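Side-chain contacts in sulfotransferase (Mycobacterium tuberculosis, PDB 2ZQ5), which probably transfers a sulfonate group from the donor PAPS to an acceptor substrate: residues A[94-97]-A[103-106]; A[241-246]-A[309-314]; A[327-332]-A[337-342]. One frame throughout, in Å; residues are numbered along the deposited sequence.

Interaction 1: A[94-97]-A[103-106]; sequences IFVT and GTTA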
ATOM      1  N   ILE A  94     -11.465  -8.995   3.438  1.00  7.04           N
ATOM      2  CA  ILE A  94     -11.634  -8.552   2.060  1.00  7.13           C
ATOM      3  C   ILE A  94     -10.393  -7.778   1.632  1.00  6.82           C
ATOM      4  O   ILE A  94      -9.938  -6.873   2.339  1.00  7.75           O
ATOM      5  CB  ILE A  94     -12.862  -7.633   1.898  1.00  8.16           C
ATOM      6  CG1 ILE A  94     -14.142  -8.423   2.177  1.00 11.18           C
ATOM      7  CG2 ILE A  94     -12.893  -7.043   0.490  1.00 10.59           C
ATOM      8  CD1 ILE A  94     -15.404  -7.584   2.132  1.00 12.91           C
ATOM      9  N   PHE A  95      -9.846  -8.154   0.481  1.00  6.55           N
ATOM     10  CA  PHE A  95      -8.672  -7.499  -0.082  1.00  6.02           C
ATOM     11  C   PHE A  95      -9.024  -6.869  -1.419  1.00  6.95           C
ATOM     12  O   PHE A  95      -9.495  -7.552  -2.331  1.00  9.02           O
ATOM     13  CB  PHE A  95      -7.548  -8.514  -0.298  1.00  4.68           C
ATOM     14  CG  PHE A  95      -6.828  -8.904   0.960  1.00  4.98           C
ATOM     15  CD1 PHE A  95      -5.637  -8.278   1.312  1.00  5.39           C
ATOM     16  CD2 PHE A  95      -7.333  -9.898   1.792  1.00  7.54           C
ATOM     17  CE1 PHE A  95      -4.958  -8.637   2.479  1.00  7.57           C
ATOM     18  CE2 PHE A  95      -6.660 -10.263   2.961  1.00  7.63           C
ATOM     19  CZ  PHE A  95      -5.473  -9.632   3.302  1.00  7.17           C
ATOM     20  N   VAL A  96      -8.812  -5.562  -1.527  1.00  5.91           N
ATOM     21  CA  VAL A  96      -9.071  -4.848  -2.765  1.00  6.63           C
ATOM     22  C   VAL A  96      -7.727  -4.574  -3.425  1.00  5.90           C
ATOM     23  O   VAL A  96      -6.760  -4.210  -2.757  1.00  6.65           O
ATOM     24  CB  VAL A  96      -9.764  -3.487  -2.510  1.00  5.82           C
ATOM     25  CG1 VAL A  96      -9.948  -2.735  -3.827  1.00  7.97           C
ATOM     26  CG2 VAL A  96     -11.107  -3.703  -1.832  1.00  9.49           C
ATOM     27  N   THR A  97      -7.653  -4.765  -4.736  1.00  5.86           N
ATOM     28  CA  THR A  97      -6.410  -4.491  -5.430  1.00  6.08           C
ATOM     29  C   THR A  97      -6.689  -4.096  -6.871  1.00  6.66           C
ATOM     30  O   THR A  97      -7.811  -4.253  -7.370  1.00  7.49           O
ATOM     31  CB  THR A  97      -5.435  -5.699  -5.355  1.00  5.91           C
ATOM     32  OG1 THR A  97      -4.131  -5.280  -5.770  1.00  6.50           O
ATOM     33  CG2 THR A  97      -5.904  -6.843  -6.240  1.00  5.85           C
ATOM     34  N   GLY A 103     -10.294   2.861  -9.369  1.00 13.01           N
ATOM     35  CA  GLY A 103     -11.365   2.818  -8.389  1.00 12.38           C
ATOM     36  C   GLY A 103     -11.092   2.082  -7.090  1.00 12.55           C
ATOM     37  O   GLY A 103     -12.009   1.889  -6.292  1.00 12.49           O
ATOM     38  N   THR A 104      -9.849   1.681  -6.853  1.00 12.40           N
ATOM     39  CA  THR A 104      -9.542   0.958  -5.619  1.00 11.27           C
ATOM     40  C   THR A 104      -9.803   1.800  -4.373  1.00 11.33           C
ATOM     41  O   THR A 104     -10.281   1.284  -3.363  1.00 11.22           O
ATOM     42  CB  THR A 104      -8.076   0.469  -5.575  1.00 10.40           C
ATOM     43  OG1 THR A 104      -7.187   1.592  -5.624  1.00 12.79           O
ATOM     44  CG2 THR A 104      -7.793  -0.480  -6.732  1.00 10.77           C
ATOM     45  N   THR A 105      -9.494   3.091  -4.435  1.00 12.46           N
ATOM     46  CA  THR A 105      -9.713   3.964  -3.286  1.00 12.42           C
ATOM     47  C   THR A 105     -11.193   4.096  -2.959  1.00 11.98           C
ATOM     48  O   THR A 105     -11.588   4.002  -1.798  1.00 13.02           O
ATOM     49  CB  THR A 105      -9.128   5.365  -3.528  1.00 13.65           C
ATOM     50  OG1 THR A 105      -7.719   5.252  -3.763  1.00 15.96           O
ATOM     51  CG2 THR A 105      -9.362   6.260  -2.317  1.00 16.13           C
ATOM     52  N   ALA A 106     -12.011   4.311  -3.983  1.00 12.10           N
ATOM     53  CA  ALA A 106     -13.448   4.450  -3.783  1.00 12.69           C
ATOM     54  C   ALA A 106     -14.029   3.174  -3.177  1.00 13.29           C
ATOM     55  O   ALA A 106     -14.848   3.228  -2.260  1.00 14.53           O
ATOM     56  CB  ALA A 106     -14.133   4.763  -5.109  1.00 14.07           C
TER

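Interaction 2: A[241-246]-A[309-314]; sequences ALMATY and SAQFYD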
ATOM      1  N   ALA A 241       1.098 -15.513  -1.595  1.00  6.65           N
ATOM      2  CA  ALA A 241       1.432 -15.238  -0.203  1.00  6.10           C
ATOM      3  C   ALA A 241       0.178 -14.817   0.547  1.00  7.01           C
ATOM      4  O   ALA A 241      -0.024 -15.182   1.708  1.00  6.74           O
ATOM      5  CB  ALA A 241       2.487 -14.137  -0.119  1.00  7.25           C
ATOM      6  N   LEU A 242      -0.663 -14.041  -0.125  1.00  6.33           N
ATOM      7  CA  LEU A 242      -1.902 -13.573   0.466  1.00  5.67           C
ATOM      8  C   LEU A 242      -2.785 -14.766   0.829  1.00  6.51           C
ATOM      9  O   LEU A 242      -3.266 -14.866   1.960  1.00  6.20           O
ATOM     10  CB  LEU A 242      -2.615 -12.644  -0.526  1.00  5.93           C
ATOM     11  CG  LEU A 242      -3.842 -11.851  -0.065  1.00  5.43           C
ATOM     12  CD1 LEU A 242      -4.093 -10.723  -1.054  1.00  7.16           C
ATOM     13  CD2 LEU A 242      -5.063 -12.753   0.052  1.00  7.07           C
ATOM     14  N   MET A 243      -2.984 -15.677  -0.119  1.00  5.57           N
ATOM     15  CA  MET A 243      -3.821 -16.846   0.140  1.00  5.43           C
ATOM     16  C   MET A 243      -3.206 -17.802   1.159  1.00  7.29           C
ATOM     17  O   MET A 243      -3.928 -18.460   1.905  1.00  8.92           O
ATOM     18  CB  MET A 243      -4.121 -17.592  -1.166  1.00  7.10           C
ATOM     19  CG  MET A 243      -4.872 -16.759  -2.200  1.00  7.73           C
ATOM     20  SD  MET A 243      -6.441 -16.083  -1.591  1.00 16.43           S
ATOM     21  CE  MET A 243      -7.544 -17.437  -1.914  1.00 17.93           C
ATOM     22  N   ALA A 244      -1.882 -17.886   1.202  1.00  6.65           N
ATOM     23  CA  ALA A 244      -1.235 -18.773   2.167  1.00  7.51           C
ATOM     24  C   ALA A 244      -1.453 -18.236   3.582  1.00  8.68           C
ATOM     25  O   ALA A 244      -1.628 -19.000   4.534  1.00 10.48           O
ATOM     26  CB  ALA A 244       0.258 -18.878   1.871  1.00  7.76           C
ATOM     27  N   THR A 245      -1.448 -16.913   3.705  1.00  7.21           N
ATOM     28  CA  THR A 245      -1.623 -16.247   4.991  1.00  7.29           C
ATOM     29  C   THR A 245      -3.092 -16.100   5.388  1.00  6.72           C
ATOM     30  O   THR A 245      -3.436 -16.178   6.570  1.00  7.00           O
ATOM     31  CB  THR A 245      -0.971 -14.852   4.945  1.00  6.77           C
ATOM     32  OG1 THR A 245       0.394 -14.985   4.533  1.00  7.89           O
ATOM     33  CG2 THR A 245      -1.014 -14.188   6.313  1.00  6.97           C
ATOM     34  N   TYR A 246      -3.945 -15.891   4.392  1.00  6.51           N
ATOM     35  CA  TYR A 246      -5.382 -15.716   4.596  1.00  7.48           C
ATOM     36  C   TYR A 246      -6.095 -16.651   3.617  1.00  7.20           C
ATOM     37  O   TYR A 246      -6.632 -16.209   2.601  1.00  6.73           O
ATOM     38  CB  TYR A 246      -5.770 -14.268   4.287  1.00  6.71           C
ATOM     39  CG  TYR A 246      -4.982 -13.216   5.039  1.00  6.46           C
ATOM     40  CD1 TYR A 246      -5.310 -12.873   6.349  1.00  7.01           C
ATOM     41  CD2 TYR A 246      -3.931 -12.532   4.424  1.00  5.42           C
ATOM     42  CE1 TYR A 246      -4.620 -11.867   7.029  1.00  6.48           C
ATOM     43  CE2 TYR A 246      -3.232 -11.525   5.097  1.00  5.76           C
ATOM     44  CZ  TYR A 246      -3.585 -11.195   6.397  1.00  5.90           C
ATOM     45  OH  TYR A 246      -2.927 -10.181   7.062  1.00  6.52           O
ATOM     46  N   SER A 309     -12.626 -19.731  -7.472  1.00 10.68           N
ATOM     47  CA  SER A 309     -13.163 -18.498  -8.035  1.00 10.11           C
ATOM     48  C   SER A 309     -14.248 -17.862  -7.165  1.00  9.92           C
ATOM     49  O   SER A 309     -14.550 -16.681  -7.307  1.00 11.48           O
ATOM     50  CB  SER A 309     -13.702 -18.749  -9.448  1.00 12.61           C
ATOM     51  OG  SER A 309     -14.666 -19.787  -9.458  1.00 16.53           O
ATOM     52  N   ALA A 310     -14.827 -18.643  -6.258  1.00  8.73           N
ATOM     53  CA  ALA A 310     -15.860 -18.125  -5.367  1.00  9.23           C
ATOM     54  C   ALA A 310     -15.284 -17.036  -4.459  1.00  9.85           C
ATOM     55  O   ALA A 310     -16.019 -16.223  -3.899  1.00 11.49           O
ATOM     56  CB  ALA A 310     -16.435 -19.257  -4.522  1.00  9.88           C
ATOM     57  N   GLN A 311     -13.963 -17.024  -4.319  1.00  7.91           N
ATOM     58  CA  GLN A 311     -13.299 -16.043  -3.465  1.00  7.75           C
ATOM     59  C   GLN A 311     -12.796 -14.814  -4.211  1.00  8.40           C
ATOM     60  O   GLN A 311     -12.069 -14.001  -3.644  1.00  8.85           O
ATOM     61  CB  GLN A 311     -12.131 -16.698  -2.730  1.00  6.19           C
ATOM     62  CG  GLN A 311     -12.565 -17.729  -1.697  1.00  8.20           C
ATOM     63  CD  GLN A 311     -11.399 -18.430  -1.027  1.00  8.46           C
ATOM     64  OE1 GLN A 311     -10.601 -17.808  -0.315  1.00  9.26           O
ATOM     65  NE2 GLN A 311     -11.287 -19.731  -1.251  1.00  7.61           N
ATOM     66  N   PHE A 312     -13.191 -14.669  -5.471  1.00  7.36           N
ATOM     67  CA  PHE A 312     -12.750 -13.535  -6.282  1.00  8.26           C
ATOM     68  C   PHE A 312     -13.907 -12.816  -6.952  1.00  9.87           C
ATOM     69  O   PHE A 312     -14.917 -13.431  -7.302  1.00 10.53           O
ATOM     70  CB  PHE A 312     -11.770 -14.009  -7.360  1.00  8.47           C
ATOM     71  CG  PHE A 312     -10.472 -14.514  -6.815  1.00  7.97           C
ATOM     72  CD1 PHE A 312      -9.355 -13.684  -6.753  1.00  7.69           C
ATOM     73  CD2 PHE A 312     -10.373 -15.809  -6.322  1.00  9.34           C
ATOM     74  CE1 PHE A 312      -8.160 -14.140  -6.205  1.00  8.54           C
ATOM     75  CE2 PHE A 312      -9.184 -16.274  -5.772  1.00  7.89           C
ATOM     76  CZ  PHE A 312      -8.073 -15.438  -5.712  1.00  9.89           C
ATOM     77  N   TYR A 313     -13.747 -11.511  -7.133  1.00  8.65           N
ATOM     78  CA  TYR A 313     -14.763 -10.691  -7.780  1.00  8.90           C
ATOM     79  C   TYR A 313     -14.064  -9.616  -8.601  1.00  9.63           C
ATOM     80  O   TYR A 313     -13.111  -8.993  -8.130  1.00  9.14           O
ATOM     81  CB  TYR A 313     -15.666 -10.022  -6.738  1.00 11.02           C
ATOM     82  CG  TYR A 313     -16.886  -9.341  -7.328  1.00 13.32           C
ATOM     83  CD1 TYR A 313     -18.107 -10.006  -7.410  1.00 15.78           C
ATOM     84  CD2 TYR A 313     -16.811  -8.041  -7.823  1.00 13.42           C
ATOM     85  CE1 TYR A 313     -19.224  -9.392  -7.973  1.00 16.98           C
ATOM     86  CE2 TYR A 313     -17.921  -7.418  -8.391  1.00 14.91           C
ATOM     87  CZ  TYR A 313     -19.122  -8.099  -8.460  1.00 15.61           C
ATOM     88  OH  TYR A 313     -20.219  -7.480  -9.017  1.00 19.59           O
ATOM     89  N   ASP A 314     -14.531  -9.412  -9.829  1.00  9.49           N
ATOM     90  CA  ASP A 314     -13.965  -8.400 -10.715  1.00 10.55           C
ATOM     91  C   ASP A 314     -14.927  -7.235 -10.846  1.00 10.93           C
ATOM     92  O   ASP A 314     -16.105  -7.425 -11.159  1.00 12.41           O
ATOM     93  CB  ASP A 314     -13.698  -8.990 -12.099  1.00 11.09           C
ATOM     94  CG  ASP A 314     -12.643 -10.068 -12.077  1.00 12.29           C
ATOM     95  OD1 ASP A 314     -11.464  -9.743 -11.813  1.00 10.99           O
ATOM     96  OD2 ASP A 314     -12.990 -11.241 -12.317  1.00 15.92           O
TER

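Interaction 3: A[327-332]-A[337-342]; sequences TVADIY and LTLSDE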
ATOM      1  N   THR A 327     -22.932  -1.781  -6.950  1.00 18.01           N
ATOM      2  CA  THR A 327     -21.742  -2.599  -7.143  1.00 17.88           C
ATOM      3  C   THR A 327     -21.372  -3.281  -5.831  1.00 15.97           C
ATOM      4  O   THR A 327     -21.099  -4.479  -5.800  1.00 15.52           O
ATOM      5  CB  THR A 327     -20.555  -1.742  -7.616  1.00 17.95           C
ATOM      6  OG1 THR A 327     -20.884  -1.123  -8.865  1.00 20.24           O
ATOM      7  CG2 THR A 327     -19.312  -2.603  -7.796  1.00 17.05           C
ATOM      8  N   VAL A 328     -21.369  -2.507  -4.749  1.00 16.18           N
ATOM      9  CA  VAL A 328     -21.045  -3.041  -3.431  1.00 16.33           C
ATOM     10  C   VAL A 328     -22.060  -4.108  -3.035  1.00 15.87           C
ATOM     11  O   VAL A 328     -21.702  -5.133  -2.457  1.00 16.36           O
ATOM     12  CB  VAL A 328     -21.050  -1.929  -2.362  1.00 16.66           C
ATOM     13  CG1 VAL A 328     -20.876  -2.536  -0.974  1.00 17.58           C
ATOM     14  CG2 VAL A 328     -19.936  -0.937  -2.646  1.00 18.75           C
ATOM     15  N   ALA A 329     -23.327  -3.863  -3.350  1.00 17.32           N
ATOM     16  CA  ALA A 329     -24.378  -4.817  -3.024  1.00 17.33           C
ATOM     17  C   ALA A 329     -24.124  -6.141  -3.733  1.00 16.22           C
ATOM     18  O   ALA A 329     -24.369  -7.206  -3.171  1.00 17.07           O
ATOM     19  CB  ALA A 329     -25.740  -4.260  -3.427  1.00 16.61           C
ATOM     20  N   ASP A 330     -23.623  -6.074  -4.963  1.00 17.11           N
ATOM     21  CA  ASP A 330     -23.351  -7.287  -5.721  1.00 16.66           C
ATOM     22  C   ASP A 330     -22.119  -8.006  -5.176  1.00 14.88           C
ATOM     23  O   ASP A 330     -22.033  -9.230  -5.235  1.00 14.46           O
ATOM     24  CB  ASP A 330     -23.161  -6.967  -7.206  1.00 19.12           C
ATOM     25  CG  ASP A 330     -23.365  -8.184  -8.088  1.00 21.24           C
ATOM     26  OD1 ASP A 330     -24.470  -8.765  -8.046  1.00 23.32           O
ATOM     27  OD2 ASP A 330     -22.429  -8.565  -8.821  1.00 22.15           O
ATOM     28  N   ILE A 331     -21.166  -7.243  -4.651  1.00 13.86           N
ATOM     29  CA  ILE A 331     -19.963  -7.831  -4.072  1.00 13.44           C
ATOM     30  C   ILE A 331     -20.370  -8.629  -2.835  1.00 12.23           C
ATOM     31  O   ILE A 331     -19.933  -9.764  -2.645  1.00 11.74           O
ATOM     32  CB  ILE A 331     -18.942  -6.739  -3.682  1.00 11.58           C
ATOM     33  CG1 ILE A 331     -18.345  -6.124  -4.951  1.00 12.64           C
ATOM     34  CG2 ILE A 331     -17.841  -7.331  -2.804  1.00 12.91           C
ATOM     35  CD1 ILE A 331     -17.456  -4.928  -4.698  1.00 11.68           C
ATOM     36  N   TYR A 332     -21.213  -8.032  -1.996  1.00 13.31           N
ATOM     37  CA  TYR A 332     -21.688  -8.715  -0.797  1.00 13.36           C
ATOM     38  C   TYR A 332     -22.464  -9.972  -1.188  1.00 14.08           C
ATOM     39  O   TYR A 332     -22.286 -11.033  -0.592  1.00 13.78           O
ATOM     40  CB  TYR A 332     -22.594  -7.798   0.028  1.00 13.48           C
ATOM     41  CG  TYR A 332     -21.864  -6.892   0.999  1.00 12.97           C
ATOM     42  CD1 TYR A 332     -20.965  -5.926   0.549  1.00 13.43           C
ATOM     43  CD2 TYR A 332     -22.096  -6.988   2.372  1.00 12.47           C
ATOM     44  CE1 TYR A 332     -20.318  -5.073   1.444  1.00 12.94           C
ATOM     45  CE2 TYR A 332     -21.455  -6.143   3.272  1.00 12.84           C
ATOM     46  CZ  TYR A 332     -20.570  -5.186   2.803  1.00 12.83           C
ATOM     47  OH  TYR A 332     -19.952  -4.331   3.687  1.00 13.33           O
ATOM     48  N   LEU A 337     -22.387 -12.287   1.799  1.00 17.95           N
ATOM     49  CA  LEU A 337     -22.380 -11.397   2.954  1.00 18.38           C
ATOM     50  C   LEU A 337     -23.665 -10.579   3.018  1.00 18.34           C
ATOM     51  O   LEU A 337     -24.228 -10.204   1.990  1.00 18.64           O
ATOM     52  CB  LEU A 337     -21.182 -10.447   2.883  1.00 18.09           C
ATOM     53  CG  LEU A 337     -19.796 -11.071   2.699  1.00 18.88           C
ATOM     54  CD1 LEU A 337     -18.753  -9.965   2.653  1.00 19.01           C
ATOM     55  CD2 LEU A 337     -19.496 -12.039   3.836  1.00 18.38           C
ATOM     56  N   THR A 338     -24.120 -10.302   4.234  1.00 20.06           N
ATOM     57  CA  THR A 338     -25.330  -9.519   4.437  1.00 20.85           C
ATOM     58  C   THR A 338     -24.984  -8.034   4.487  1.00 20.26           C
ATOM     59  O   THR A 338     -24.095  -7.623   5.233  1.00 19.81           O
ATOM     60  CB  THR A 338     -26.029  -9.909   5.757  1.00 22.19           C
ATOM     61  OG1 THR A 338     -26.375 -11.298   5.721  1.00 24.50           O
ATOM     62  CG2 THR A 338     -27.291  -9.081   5.962  1.00 23.88           C
ATOM     63  N   LEU A 339     -25.676  -7.238   3.679  1.00 19.68           N
ATOM     64  CA  LEU A 339     -25.452  -5.798   3.643  1.00 19.91           C
ATOM     65  C   LEU A 339     -26.514  -5.135   4.516  1.00 20.54           C
ATOM     66  O   LEU A 339     -27.671  -5.013   4.116  1.00 21.16           O
ATOM     67  CB  LEU A 339     -25.553  -5.281   2.207  1.00 20.12           C
ATOM     68  CG  LEU A 339     -25.257  -3.798   1.973  1.00 21.32           C
ATOM     69  CD1 LEU A 339     -23.846  -3.462   2.441  1.00 20.63           C
ATOM     70  CD2 LEU A 339     -25.420  -3.484   0.495  1.00 22.60           C
ATOM     71  N   SER A 340     -26.109  -4.712   5.712  1.00 19.66           N
ATOM     72  CA  SER A 340     -27.020  -4.085   6.667  1.00 20.33           C
ATOM     73  C   SER A 340     -27.446  -2.673   6.282  1.00 20.37           C
ATOM     74  O   SER A 340     -26.841  -2.039   5.419  1.00 20.68           O
ATOM     75  CB  SER A 340     -26.371  -4.042   8.052  1.00 17.54           C
ATOM     76  OG  SER A 340     -25.347  -3.061   8.101  1.00 18.95           O
ATOM     77  N   ASP A 341     -28.493  -2.184   6.941  1.00 21.81           N
ATOM     78  CA  ASP A 341     -28.999  -0.844   6.684  1.00 23.40           C
ATOM     79  C   ASP A 341     -27.988   0.205   7.131  1.00 22.73           C
ATOM     80  O   ASP A 341     -27.765   1.195   6.435  1.00 22.92           O
ATOM     81  CB  ASP A 341     -30.324  -0.627   7.419  1.00 26.93           C
ATOM     82  CG  ASP A 341     -31.397  -1.605   6.987  1.00 29.00           C
ATOM     83  OD1 ASP A 341     -31.673  -1.689   5.771  1.00 30.85           O
ATOM     84  OD2 ASP A 341     -31.967  -2.287   7.865  1.00 32.91           O
ATOM     85  N   GLU A 342     -27.380  -0.011   8.296  1.00 23.27           N
ATOM     86  CA  GLU A 342     -26.394   0.933   8.809  1.00 23.17           C
ATOM     87  C   GLU A 342     -25.196   1.004   7.871  1.00 21.52           C
ATOM     88  O   GLU A 342     -24.608   2.070   7.683  1.00 22.47           O
ATOM     89  CB  GLU A 342     -25.925   0.527  10.212  1.00 24.04           C
ATOM     90  CG  GLU A 342     -25.359  -0.875  10.304  1.00 26.47           C
ATOM     91  CD  GLU A 342     -26.381  -1.882  10.791  1.00 27.41           C
ATOM     92  OE1 GLU A 342     -27.524  -1.870  10.285  1.00 28.60           O
ATOM     93  OE2 GLU A 342     -26.035  -2.690  11.678  1.00 28.16           O
TER

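Interaction 1: A[94-97]-A[103-106]
The first strand-loop-helix unit of the sulfotransferase fold, whose turn probably corresponds to the 5'-phosphosulfate-binding loop that cradles PAPS in relatives, brings Val-96 and Thr-97 at the end of strand 94-97 against Thr-104 in the first turn of helix 104-111. Five residues join the two segments, and the alpha carbons of Thr-97 and Thr-104 are 6.3 Å apart. No hydrogen bond crosses between them; carbon packing does the work. The methyl CG2 of Thr-104 presses on the backbone at the strand end, 3.8 Å from the carbonyl carbon C of Thr-97. Val-96 adds one branch: with CG1 anti to the backbone N (chi1 177°), that methyl reaches across to CB of Thr-104 at 4.1 Å, the two side chains crossing at a slant. With chi1 at 62°, OG1 of Thr-104 lies between the backbone N and the carbonyl carbon and hydrogen-bonds NZ of Lys-231, while CG2 is turned to the strand. The same lysine nitrogen is also bonded by OG1 of Thr-105, whose CB points away from the strand. At the other end, Thr-97 turns its CB away from the helix, and its OG1 hydrogen-bonds the backbone O of Asn-232. Gly-103, at the N-cap position, enters the helix with a positive phi of 98°. In the sheet, Val-96 is tied by backbone hydrogen bonding to Leu-230 of the neighbouring parallel strand, and Thr-104 also touches Thr-254. The chemistry thus divides by branch: buried methyl groups pack between strand end and helix start, while the hydroxyls of Thr-104 and Thr-105 hold NZ of Lys-231 beside the helix N-terminus, a setting consistent with the handling of anionic phosphate by this family.

Interaction 2: A[241-246]-A[309-314]
Met-243 reaches from helix 239-245 to Gln-311 and Phe-312, where a 3-10 turn runs into strand 312-316, the outermost strand on one side of the central parallel sheet of this P-loop-like fold. A single methyl carries the contact. CE of Met-243 lies 4.3 Å from CZ of Phe-312, approaching the ring obliquely at its far end, and 4.1 Å from CD of Gln-311. The backbones stay well apart, with 10.2 Å between the alpha carbons of Met-243 and Gln-311, so the gap is bridged by side-chain length. Met-243 manages this with a chain that is bent twice (chi2 -56°, chi3 -86°), while Gln-311 stretches out beyond CG to meet it. Phe-312 starts off to one side, but the end of its ring swings nearer to the helix. One shell further out, Tyr-307 touches both Met-243 and Phe-312, and Phe-300 and Arg-304 of helix 282-304 pack on the same phenyl ring; this helix lies in the crossover connecting strand 250-255 to strand 312-316. Val-251 of the adjoining strand also meets Phe-312, so the contact joins a helix to a sheet edge through a largely apolar patch. Backbone hydrogen bonds tie Gln-311 and Tyr-313 to Val-251, and local bonds also hold the backbone on each side. N of Phe-312 donates to O of Ser-309 at 3.0 Å, within the turn that leads into the strand. At the helix end, N of Tyr-246 donates to O of Leu-242 at 2.7 Å. One residue earlier, O of Ala-241 is gripped twice, by N of Thr-245 at 3.0 Å and by the hydroxyl OG1 of Thr-245 at 2.9 Å, the two donors reaching it from opposite faces of the carbonyl plane.

Interaction 3: A[327-332]-A[337-342]
This is a local helix-to-loop packing near the protein surface, in which Tyr-332 of helix 324-334 is wrapped by Leu-337, Thr-338 and Leu-339 as the chain turns back toward helix 341-348. The turn is closed by a backbone hydrogen bond from N of Leu-337 to O of Tyr-332, 2.7 Å long and nearly straight at the hydrogen (165°). The phenol ring then becomes the platform. CD1 of Leu-339 sits over the centre of one face in a CH-pi contact, 3.7 Å from the centroid: chi1 of -176° carries CG toward the ring and chi2 of 59° sets CD1 over it. CD1 of Leu-337 lies over the opposite face. The other methyl of Leu-339, CD2, reaches back to CB of Ala-329 at 4.0 Å, so one leucine straddles ring and helix. CB of Leu-337 lies 3.6 Å from CD2 of Tyr-332, and the carbonyl O of Thr-338 approaches the ring edge near its plane. At the far end, OH of Tyr-332 hydrogen-bonds OD2 of Asp-114. Outward, Met-347 of helix 341-348 packs on Val-328, Tyr-332 and Leu-339; Leu-111 of helix 104-111 touches Val-328 and Tyr-332, while Ile-331 faces strand 312-316.

How the interactions relate
All three contacts belong to the sulfotransferase fold and follow one another along the chain, each closing before the next opens. Interactions 1 and 2, with about 14 Å between their centres, both reach the central parallel sheet: strand 94-97 is its middle strand and 312-316 an outermost one, with 250-255 between them. They meet where Phe-95 packs on Tyr-246 and Leu-242. The centre of interaction 3 is about 15 Å from that of interaction 1 and about 19 Å from that of interaction 2. It joins interaction 1 through Ile-94 and Leu-337, and interaction 2 through a probable hydrogen bond between Tyr-313 and Asp-330. The strand leading into the probable donor-binding turn therefore touches both other contacts.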